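Local atomic coordinates of succinylglutamate desuccinylase/aspartoacylase (Ruegeria sp. TM1040, PDB entry 3NA6), a protein that probably hydrolyses the amide bond of an N-acylated amino acid, such as a succinylated or acetylated one. Residues P6-T10 against F22-P26; I39-Q45 against R84-Y90; L110-F114 against G193-A198. The contacts are given in a common frame with arbitrary orientation. Where two conformers were deposited one is given. Residue numbers count along the deposited sequence, not the author numbering.

Contact 1 (P6-T10 against F22-P26)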
loop_
_atom_site.group_PDB
_atom_site.type_symbol
_atom_site.label_atom_id
_atom_site.label_comp_id
_atom_site.label_asym_id
_atom_site.label_seq_id
_atom_site.Cartn_x
_atom_site.Cartn_y
_atom_site.Cartn_z
ATOM N N PRO A 6 29.206 5.655 -10.406
ATOM C CA PRO A 6 28.510 6.588 -11.316
ATOM C C PRO A 6 28.165 7.981 -10.753
ATOM O O PRO A 6 27.617 8.807 -11.479
ATOM C CB PRO A 6 27.221 5.854 -11.654
ATOM C CG PRO A 6 26.949 5.009 -10.419
ATOM C CD PRO A 6 28.320 4.581 -9.929
ATOM N N ILE A 7 28.489 8.259 -9.494
ATOM C CA ILE A 7 28.185 9.583 -8.937
ATOM C C ILE A 7 29.085 10.661 -9.538
ATOM O O ILE A 7 30.278 10.446 -9.667
ATOM C CB ILE A 7 28.255 9.596 -7.390
ATOM C CG1 ILE A 7 27.003 8.916 -6.827
ATOM C CG2 ILE A 7 28.495 11.030 -6.840
ATOM C CD1 ILE A 7 27.089 8.543 -5.364
ATOM N N SER A 8 28.509 11.796 -9.927
ATOM C CA SER A 8 29.297 12.968 -10.290
ATOM C C SER A 8 28.792 14.212 -9.580
ATOM O O SER A 8 27.609 14.527 -9.644
ATOM C CB SER A 8 29.366 13.222 -11.806
ATOM O OG SER A 8 28.169 12.864 -12.427
ATOM N N PRO A 9 29.696 14.907 -8.885
ATOM C CA PRO A 9 29.324 16.138 -8.225
ATOM C C PRO A 9 28.994 17.212 -9.215
ATOM O O PRO A 9 29.522 17.214 -10.332
ATOM C CB PRO A 9 30.572 16.522 -7.421
ATOM C CG PRO A 9 31.470 15.366 -7.448
ATOM C CD PRO A 9 31.095 14.529 -8.618
ATOM N N THR A 10 28.074 18.081 -8.839
ATOM C CA THR A 10 27.740 19.254 -9.626
ATOM C C THR A 10 28.664 20.434 -9.283
ATOM O O THR A 10 28.536 21.505 -9.848
ATOM C CB THR A 10 26.274 19.698 -9.402
ATOM O OG1 THR A 10 26.078 20.162 -8.052
ATOM C CG2 THR A 10 25.330 18.563 -9.700
ATOM N N PHE A 22 25.408 19.245 -5.449
ATOM C CA PHE A 22 24.857 17.909 -5.287
ATOM C C PHE A 22 25.802 16.829 -5.752
ATOM O O PHE A 22 26.595 17.043 -6.639
ATOM C CB PHE A 22 23.539 17.760 -6.060
ATOM C CG PHE A 22 22.574 18.883 -5.800
ATOM C CD1 PHE A 22 21.740 18.857 -4.686
ATOM C CD2 PHE A 22 22.569 20.006 -6.612
ATOM C CE1 PHE A 22 20.904 19.921 -4.406
ATOM C CE2 PHE A 22 21.733 21.072 -6.322
ATOM C CZ PHE A 22 20.901 21.011 -5.222
ATOM N N LEU A 23 25.709 15.665 -5.114
ATOM C CA LEU A 23 26.216 14.442 -5.683
ATOM C C LEU A 23 25.074 13.825 -6.511
ATOM O O LEU A 23 24.046 13.389 -5.971
ATOM C CB LEU A 23 26.636 13.487 -4.558
ATOM C CG LEU A 23 27.684 14.053 -3.585
ATOM C CD1 LEU A 23 28.061 13.018 -2.550
ATOM C CD2 LEU A 23 28.912 14.540 -4.311
ATOM N N LYS A 24 25.228 13.839 -7.817
ATOM C CA LYS A 24 24.242 13.255 -8.710
ATOM C C LYS A 24 24.460 11.762 -8.883
ATOM O O LYS A 24 25.454 11.307 -9.470
ATOM C CB LYS A 24 24.299 13.958 -10.059
ATOM C CG LYS A 24 23.171 13.627 -11.041
ATOM C CD LYS A 24 23.201 14.661 -12.227
ATOM C CE LYS A 24 23.271 14.006 -13.597
ATOM N NZ LYS A 24 24.228 12.867 -13.829
ATOM N N LEU A 25 23.530 10.996 -8.343
ATOM C CA LEU A 25 23.574 9.540 -8.449
ATOM C C LEU A 25 22.484 9.151 -9.417
ATOM O O LEU A 25 21.306 9.295 -9.095
ATOM C CB LEU A 25 23.331 8.950 -7.061
ATOM C CG LEU A 25 23.064 7.472 -6.852
ATOM C CD1 LEU A 25 24.109 6.685 -7.572
ATOM C CD2 LEU A 25 23.068 7.250 -5.332
ATOM N N PRO A 26 22.850 8.681 -10.609
ATOM C CA PRO A 26 21.818 8.227 -11.520
ATOM C C PRO A 26 20.917 7.166 -10.917
ATOM O O PRO A 26 21.385 6.250 -10.290
ATOM C CB PRO A 26 22.607 7.664 -12.703
ATOM C CG PRO A 26 23.944 8.334 -12.633
ATOM C CD PRO A 26 24.200 8.468 -11.157
HETATM O O HOH W 1 25.946 11.266 -12.390
#

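Contact 2 (I39-Q45 against R84-Y90)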
loop_
_atom_site.group_PDB
_atom_site.type_symbol
_atom_site.label_atom_id
_atom_site.label_comp_id
_atom_site.label_asym_id
_atom_site.label_seq_id
_atom_site.Cartn_x
_atom_site.Cartn_y
_atom_site.Cartn_z
ATOM N N ILE A 39 22.101 14.341 -4.021
ATOM C CA ILE A 39 22.471 14.413 -2.595
ATOM C C ILE A 39 23.114 15.782 -2.270
ATOM O O ILE A 39 24.146 16.089 -2.820
ATOM C CB ILE A 39 23.472 13.307 -2.234
ATOM C CG1 ILE A 39 22.904 11.945 -2.599
ATOM C CG2 ILE A 39 23.815 13.354 -0.731
ATOM C CD1 ILE A 39 23.842 10.797 -2.254
ATOM N N PRO A 40 22.534 16.588 -1.351
ATOM C CA PRO A 40 23.134 17.911 -1.131
ATOM C C PRO A 40 24.517 17.807 -0.548
ATOM O O PRO A 40 24.781 16.931 0.270
ATOM C CB PRO A 40 22.181 18.566 -0.138
ATOM C CG PRO A 40 20.865 17.943 -0.496
ATOM C CD PRO A 40 21.254 16.491 -0.643
ATOM N N ILE A 41 25.393 18.702 -0.989
ATOM C CA ILE A 41 26.755 18.743 -0.505
ATOM C C ILE A 41 27.256 20.181 -0.550
ATOM O O ILE A 41 26.917 20.931 -1.457
ATOM C CB ILE A 41 27.675 17.785 -1.319
ATOM C CG1 ILE A 41 29.104 17.735 -0.723
ATOM C CG2 ILE A 41 27.680 18.142 -2.813
ATOM C CD1 ILE A 41 29.905 16.541 -1.245
ATOM N N THR A 42 28.029 20.563 0.463
ATOM C CA THR A 42 28.732 21.834 0.469
ATOM C C THR A 42 30.211 21.550 0.713
ATOM O O THR A 42 30.566 20.729 1.575
ATOM C CB THR A 42 28.198 22.781 1.563
ATOM O OG1 THR A 42 26.923 23.299 1.181
ATOM C CG2 THR A 42 29.148 23.945 1.760
ATOM N N VAL A 43 31.072 22.194 -0.059
ATOM C CA VAL A 43 32.524 22.148 0.190
ATOM C C VAL A 43 32.974 23.548 0.487
ATOM O O VAL A 43 32.624 24.496 -0.255
ATOM C CB VAL A 43 33.321 21.595 -0.988
ATOM C CG1 VAL A 43 34.839 21.622 -0.667
ATOM C CG2 VAL A 43 32.823 20.187 -1.326
ATOM N N ILE A 44 33.698 23.689 1.602
ATOM C CA ILE A 44 34.374 24.942 1.963
ATOM C C ILE A 44 35.872 24.662 2.172
ATOM O O ILE A 44 36.239 23.856 3.032
ATOM C CB ILE A 44 33.783 25.589 3.252
ATOM C CG1 ILE A 44 32.258 25.725 3.136
ATOM C CG2 ILE A 44 34.465 26.954 3.529
ATOM C CD1 ILE A 44 31.548 26.173 4.435
ATOM N N GLN A 45 36.710 25.340 1.388
ATOM C CA GLN A 45 38.156 25.121 1.368
ATOM C C GLN A 45 38.919 26.443 1.310
ATOM O O GLN A 45 38.554 27.361 0.568
ATOM C CB GLN A 45 38.558 24.241 0.189
ATOM C CG GLN A 45 40.065 24.124 -0.023
ATOM C CD GLN A 45 40.416 23.269 -1.194
ATOM O OE1 GLN A 45 40.123 22.063 -1.217
ATOM N NE2 GLN A 45 41.040 23.881 -2.200
ATOM N N ARG A 84 39.743 22.123 4.791
ATOM C CA ARG A 84 38.574 21.841 3.982
ATOM C C ARG A 84 37.493 21.186 4.792
ATOM O O ARG A 84 37.742 20.227 5.535
ATOM C CB ARG A 84 38.939 20.941 2.826
ATOM C CG ARG A 84 37.732 20.589 1.922
ATOM C CD ARG A 84 38.152 19.998 0.599
ATOM N NE ARG A 84 39.074 18.872 0.767
ATOM C CZ ARG A 84 39.418 18.027 -0.205
ATOM N NH1 ARG A 84 38.910 18.130 -1.429
ATOM N NH2 ARG A 84 40.272 17.054 0.066
ATOM N N LEU A 85 36.276 21.692 4.622
ATOM C CA LEU A 85 35.077 21.022 5.120
ATOM C C LEU A 85 34.305 20.395 3.949
ATOM O O LEU A 85 33.972 21.082 3.022
ATOM C CB LEU A 85 34.193 22.039 5.861
ATOM C CG LEU A 85 34.820 22.776 7.047
ATOM C CD1 LEU A 85 33.898 23.919 7.502
ATOM C CD2 LEU A 85 35.117 21.814 8.207
ATOM N N ILE A 86 34.038 19.089 3.972
ATOM C CA ILE A 86 33.099 18.475 3.011
ATOM C C ILE A 86 31.862 18.104 3.843
ATOM O O ILE A 86 31.933 17.194 4.706
ATOM C CB ILE A 86 33.670 17.241 2.338
ATOM C CG1 ILE A 86 34.939 17.610 1.573
ATOM C CG2 ILE A 86 32.656 16.630 1.367
ATOM C CD1 ILE A 86 35.759 16.414 1.060
ATOM N N ILE A 87 30.766 18.843 3.621
ATOM C CA ILE A 87 29.579 18.801 4.465
ATOM C C ILE A 87 28.416 18.135 3.701
ATOM O O ILE A 87 27.985 18.633 2.668
ATOM C CB ILE A 87 29.130 20.217 4.853
ATOM C CG1 ILE A 87 30.317 21.026 5.400
ATOM C CG2 ILE A 87 27.940 20.127 5.846
ATOM C CD1 ILE A 87 30.008 22.501 5.773
ATOM N N VAL A 88 27.914 17.032 4.235
ATOM C CA VAL A 88 26.783 16.273 3.661
ATOM C C VAL A 88 25.767 16.089 4.800
ATOM O O VAL A 88 25.837 15.127 5.558
ATOM C CB VAL A 88 27.277 14.911 3.159
ATOM C CG1 VAL A 88 26.147 14.069 2.530
ATOM C CG2 VAL A 88 28.432 15.102 2.155
ATOM N N PRO A 89 24.848 17.044 4.959
ATOM C CA PRO A 89 23.916 16.975 6.106
ATOM C C PRO A 89 22.956 15.798 6.052
ATOM O O PRO A 89 22.493 15.342 7.092
ATOM C CB PRO A 89 23.136 18.288 6.036
ATOM C CG PRO A 89 23.703 19.069 4.879
ATOM C CD PRO A 89 24.616 18.212 4.096
ATOM N N TYR A 90 22.645 15.347 4.839
ATOM C CA TYR A 90 21.711 14.259 4.617
ATOM C C TYR A 90 22.414 13.122 3.851
ATOM O O TYR A 90 22.380 13.053 2.643
ATOM C CB TYR A 90 20.489 14.767 3.859
ATOM C CG TYR A 90 19.888 16.061 4.318
ATOM C CD1 TYR A 90 19.525 16.256 5.634
ATOM C CD2 TYR A 90 19.601 17.072 3.402
ATOM C CE1 TYR A 90 18.893 17.465 6.056
ATOM C CE2 TYR A 90 18.979 18.263 3.790
ATOM C CZ TYR A 90 18.643 18.464 5.141
ATOM O OH TYR A 90 18.024 19.647 5.527
HETATM O O HOH W 2 23.061 15.757 1.957
#

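Contact 3 (L110-F114 against G193-A198)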
loop_
_atom_site.group_PDB
_atom_site.type_symbol
_atom_site.label_atom_id
_atom_site.label_comp_id
_atom_site.label_asym_id
_atom_site.label_seq_id
_atom_site.Cartn_x
_atom_site.Cartn_y
_atom_site.Cartn_z
ATOM N N LEU A 110 22.389 2.365 5.626
ATOM C CA LEU A 110 23.627 2.868 5.040
ATOM C C LEU A 110 24.775 2.562 5.988
ATOM O O LEU A 110 25.873 2.218 5.532
ATOM C CB LEU A 110 23.558 4.379 4.782
ATOM C CG LEU A 110 24.809 5.084 4.219
ATOM C CD1 LEU A 110 25.404 4.396 2.963
ATOM C CD2 LEU A 110 24.501 6.528 3.931
ATOM N N ASN A 111 24.496 2.629 7.302
ATOM C CA ASN A 111 25.526 2.400 8.288
ATOM C C ASN A 111 26.069 0.992 8.309
ATOM O O ASN A 111 27.112 0.768 8.933
ATOM C CB ASN A 111 25.080 2.768 9.694
ATOM C CG ASN A 111 26.257 2.988 10.631
ATOM O OD1 ASN A 111 27.293 3.524 10.229
ATOM N ND2 ASN A 111 26.116 2.550 11.882
ATOM N N ARG A 112 25.405 0.050 7.648
ATOM C CA ARG A 112 25.938 -1.308 7.513
ATOM C C ARG A 112 26.177 -1.705 6.047
ATOM O O ARG A 112 26.295 -2.885 5.744
ATOM C CB ARG A 112 24.998 -2.308 8.220
ATOM C CG ARG A 112 24.483 -1.788 9.584
ATOM C CD ARG A 112 24.283 -2.892 10.646
ATOM N NE ARG A 112 23.552 -2.411 11.821
ATOM C CZ ARG A 112 22.427 -2.950 12.284
ATOM N NH1 ARG A 112 21.894 -4.016 11.697
ATOM N NH2 ARG A 112 21.844 -2.433 13.355
ATOM N N ALA A 113 26.266 -0.718 5.145
ATOM C CA ALA A 113 26.415 -0.977 3.707
ATOM C C ALA A 113 27.860 -0.980 3.185
ATOM O O ALA A 113 28.090 -1.239 2.001
ATOM C CB ALA A 113 25.542 0.011 2.897
ATOM N N PHE A 114 28.826 -0.718 4.052
ATOM C CA PHE A 114 30.228 -0.519 3.629
ATOM C C PHE A 114 30.963 -1.854 3.421
ATOM O O PHE A 114 30.681 -2.818 4.110
ATOM C CB PHE A 114 30.943 0.426 4.597
ATOM C CG PHE A 114 30.570 1.849 4.359
ATOM C CD1 PHE A 114 29.354 2.344 4.818
ATOM C CD2 PHE A 114 31.350 2.648 3.553
ATOM C CE1 PHE A 114 28.958 3.618 4.514
ATOM C CE2 PHE A 114 30.955 3.948 3.256
ATOM C CZ PHE A 114 29.754 4.419 3.743
ATOM N N GLY A 193 30.967 -3.949 8.042
ATOM C CA GLY A 193 30.094 -3.135 7.200
ATOM C C GLY A 193 29.767 -1.722 7.666
ATOM O O GLY A 193 29.107 -0.982 6.955
HETATM N N MSE A 194 30.212 -1.347 8.865
HETATM C CA MSE A 194 29.919 -0.034 9.385
HETATM C C MSE A 194 30.814 1.078 8.818
HETATM O O MSE A 194 31.988 0.875 8.474
HETATM C CB MSE A 194 29.958 -0.048 10.904
HETATM C CG MSE A 194 28.661 -0.612 11.519
HETATM SE SE MSE A 194 28.828 -0.514 13.418
HETATM C CE MSE A 194 28.277 1.281 13.723
ATOM N N TYR A 195 30.210 2.253 8.695
ATOM C CA TYR A 195 30.902 3.455 8.312
ATOM C C TYR A 195 32.071 3.722 9.238
ATOM O O TYR A 195 33.154 4.003 8.772
ATOM C CB TYR A 195 29.956 4.643 8.326
ATOM C CG TYR A 195 30.586 5.893 7.777
ATOM C CD1 TYR A 195 31.069 5.945 6.487
ATOM C CD2 TYR A 195 30.680 7.034 8.553
ATOM C CE1 TYR A 195 31.633 7.112 5.985
ATOM C CE2 TYR A 195 31.248 8.180 8.064
ATOM C CZ TYR A 195 31.706 8.222 6.784
ATOM O OH TYR A 195 32.268 9.392 6.328
ATOM N N ASP A 196 31.856 3.611 10.539
ATOM C CA ASP A 196 32.927 3.853 11.502
ATOM C C ASP A 196 34.145 2.999 11.189
ATOM O O ASP A 196 35.270 3.477 11.250
ATOM C CB ASP A 196 32.491 3.539 12.928
ATOM C CG ASP A 196 31.291 4.379 13.406
ATOM O OD1 ASP A 196 31.034 5.491 12.885
ATOM O OD2 ASP A 196 30.610 3.906 14.340
ATOM N N THR A 197 33.914 1.730 10.881
ATOM C CA THR A 197 35.006 0.817 10.508
ATOM C C THR A 197 35.728 1.261 9.224
ATOM O O THR A 197 36.949 1.231 9.151
ATOM C CB THR A 197 34.474 -0.619 10.446
ATOM O OG1 THR A 197 33.762 -0.877 11.660
ATOM C CG2 THR A 197 35.587 -1.653 10.275
ATOM N N ALA A 198 34.974 1.710 8.231
ATOM C CA ALA A 198 35.545 2.208 6.990
ATOM C C ALA A 198 36.564 3.333 7.267
ATOM O O ALA A 198 37.644 3.360 6.674
ATOM C CB ALA A 198 34.428 2.723 6.059
#

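Contact 1 (P6-T10 against F22-P26)
The short strand 8-9 pairs antiparallel with strand 17-26, and the side chains finish the contact on two faces. Ser-8 and Lys-24 form a hydrogen-bonded pair: Ser-8 N donates to Lys-24 O, and Lys-24 N donates to Ser-8 O, both at 3.1 Å. Pro-9 faces Leu-23 as the next, non-hydrogen-bonded pair, so its missing amide hydrogen costs nothing toward this neighbour. Thr-10 N then reaches Phe-22 O at 2.8 Å.

The Thr-10 side chain is in the p rotamer. This brings its hydroxyl back to the partner strand, where Thr-10 OG1 accepts from Phe-22 N at 2.8 Å. A side-chain oxygen thus takes the amide at the end of the pairing.

Lys-24 has chi1 and chi2 both t, and its chain then bends at chi3 (126°). The amine comes over the Ser-8 face, with Lys-24 NZ 4.2 Å from Ser-8 OG. One water bridges the gap. It binds Lys-24 NZ at 2.8 Å, Ser-8 OG at 2.7 Å, Pro-6 O at 3.1 Å and Lys-24 O at 3.0 Å. Lys-24 also makes a cation-pi contact with Phe-261 of a second subunit.

The other face is apolar. Ile-7, in the mt rotamer, places CG2 3.8 Å from Leu-23 CB and CG1 3.7 Å from Leu-25 CB. Pro-9 CB lies 4.0 Å from Leu-23 CD2. Tyr-129 of helix 122-134 packs on Ile-7 and Pro-9.

The hairpin at the sheet edge thus has an apolar face against helix 122-134 and a hydrated, charged face toward a neighbouring subunit.

Contact 2 (I39-Q45 against R84-Y90)
Strands 39-45 and 84-88 run antiparallel, with axes 4.6 Å apart at closest and N-to-C directions at 176°. Thr-42 and Ile-87 form one hydrogen-bonded pair: Thr-42 N to Ile-87 O is 2.9 Å, and Ile-87 N to Thr-42 O is 2.8 Å. The next is Ile-44 with Leu-85: Ile-44 N to Leu-85 O is 3.0 Å, and Leu-85 N to Ile-44 O is 2.7 Å. CA-H...O contacts fill in between, such as Arg-84 CA to Ile-44 O at 3.2 Å.

Backbone hydrogen bonding ends at the Thr-42/Ile-87 pair. Further on a water links the two segments, donating to Pro-40 O (2.7 Å) and Tyr-90 O (2.9 Å) and accepting from Tyr-90 N (2.9 Å).

In the fold, this pairing joins the antiparallel N-terminal part of the mixed sheet to its parallel part. Strand 36-46 also pairs with strand 17-26, and strand 83-88 runs parallel to strand 51-55.

On one apolar face, Ile-41 CD1 meets Ile-86 CG2 at 3.8 Å, and Ile-41 CG1 meets Val-88 CG2 at 4.0 Å. On the other, Ile-44 CD1 lies 4.2 Å from Ile-87 CD1, and helix 64-75 covers Thr-42 and Ile-87. Pro-40 CG sits at the edge of the Tyr-90 ring, 4.2 Å from CD2.

Polar side chains find their main partners outside the segments. Gln-45 OE1 is 3.4 Å from Arg-84 CD, but Gln-45 NE2 hydrogen-bonds to Asp-16 OD1 and Arg-84 NH1 to Leu-13 O. Thr-42 OG1 hydrogen-bonds to Thr-293 OG1 and Tyr-90 OH to Ser-289 O, both of a third subunit.

Contact 3 (L110-F114 against G193-A198)
Residues 110-111 form a short 3-10 segment, closed by Ala-113 N to Leu-110 O at 3.0 Å. Opposite, Gly-193 leads into the helix that starts at Tyr-195, with Met-194 at the N-cap. Phe-114 N donates to Gly-193 O at 2.9 Å. Tyr-195 N makes a weak hydrogen bond of 3.4 Å to Asn-111 O, which also takes a CA-H...O contact from Met-194 CA (3.0 Å). Gly-193 has phi 81°, and a CB there would clash with Arg-112 O.

Phe-114 CZ lies 3.4 Å from Tyr-195 CD1, which sits over one face of the Phe-114 ring; the ring planes are oblique at 55°. Tyr-195 also meets Phe-91 edge-to-face. Phe-114 CD2 reaches Ala-198 CB at 4.0 Å. Asn-111 ND2 is 3.1 Å from CE of Met-194, a selenomethionine. Asn-111 also touches His-59, part of a possible empty metal site.

The contact docks the loop before helix 122-134 on the start of helix 195-200, with helix 122-134 against Phe-114 and Ala-198 and strand 51-55 against Tyr-195.

From the N terminus, contact 1 closes first, folding strand 8-9 onto strand 17-26 as a hairpin at one end of the mixed sheet. Contact 2 opens after it and closes a loop that holds strand 51-55 and helix 64-75. Contact 3 spans the longest interval, 78 residues, and joins the loop before helix 122-134 to the start of helix 195-200. The three loops follow in series; none nests or crosses. Contacts 1 and 2 touch, with Leu-23 N probably hydrogen-bonded to Ile-39 O at 2.8 Å, so strands 8-9, 17-26, 36-46 and 83-88 lie side by side in one sheet. Contact 3 touches neither: its nearest atoms are about 9 Å from contact 1 and 7 Å from contact 2.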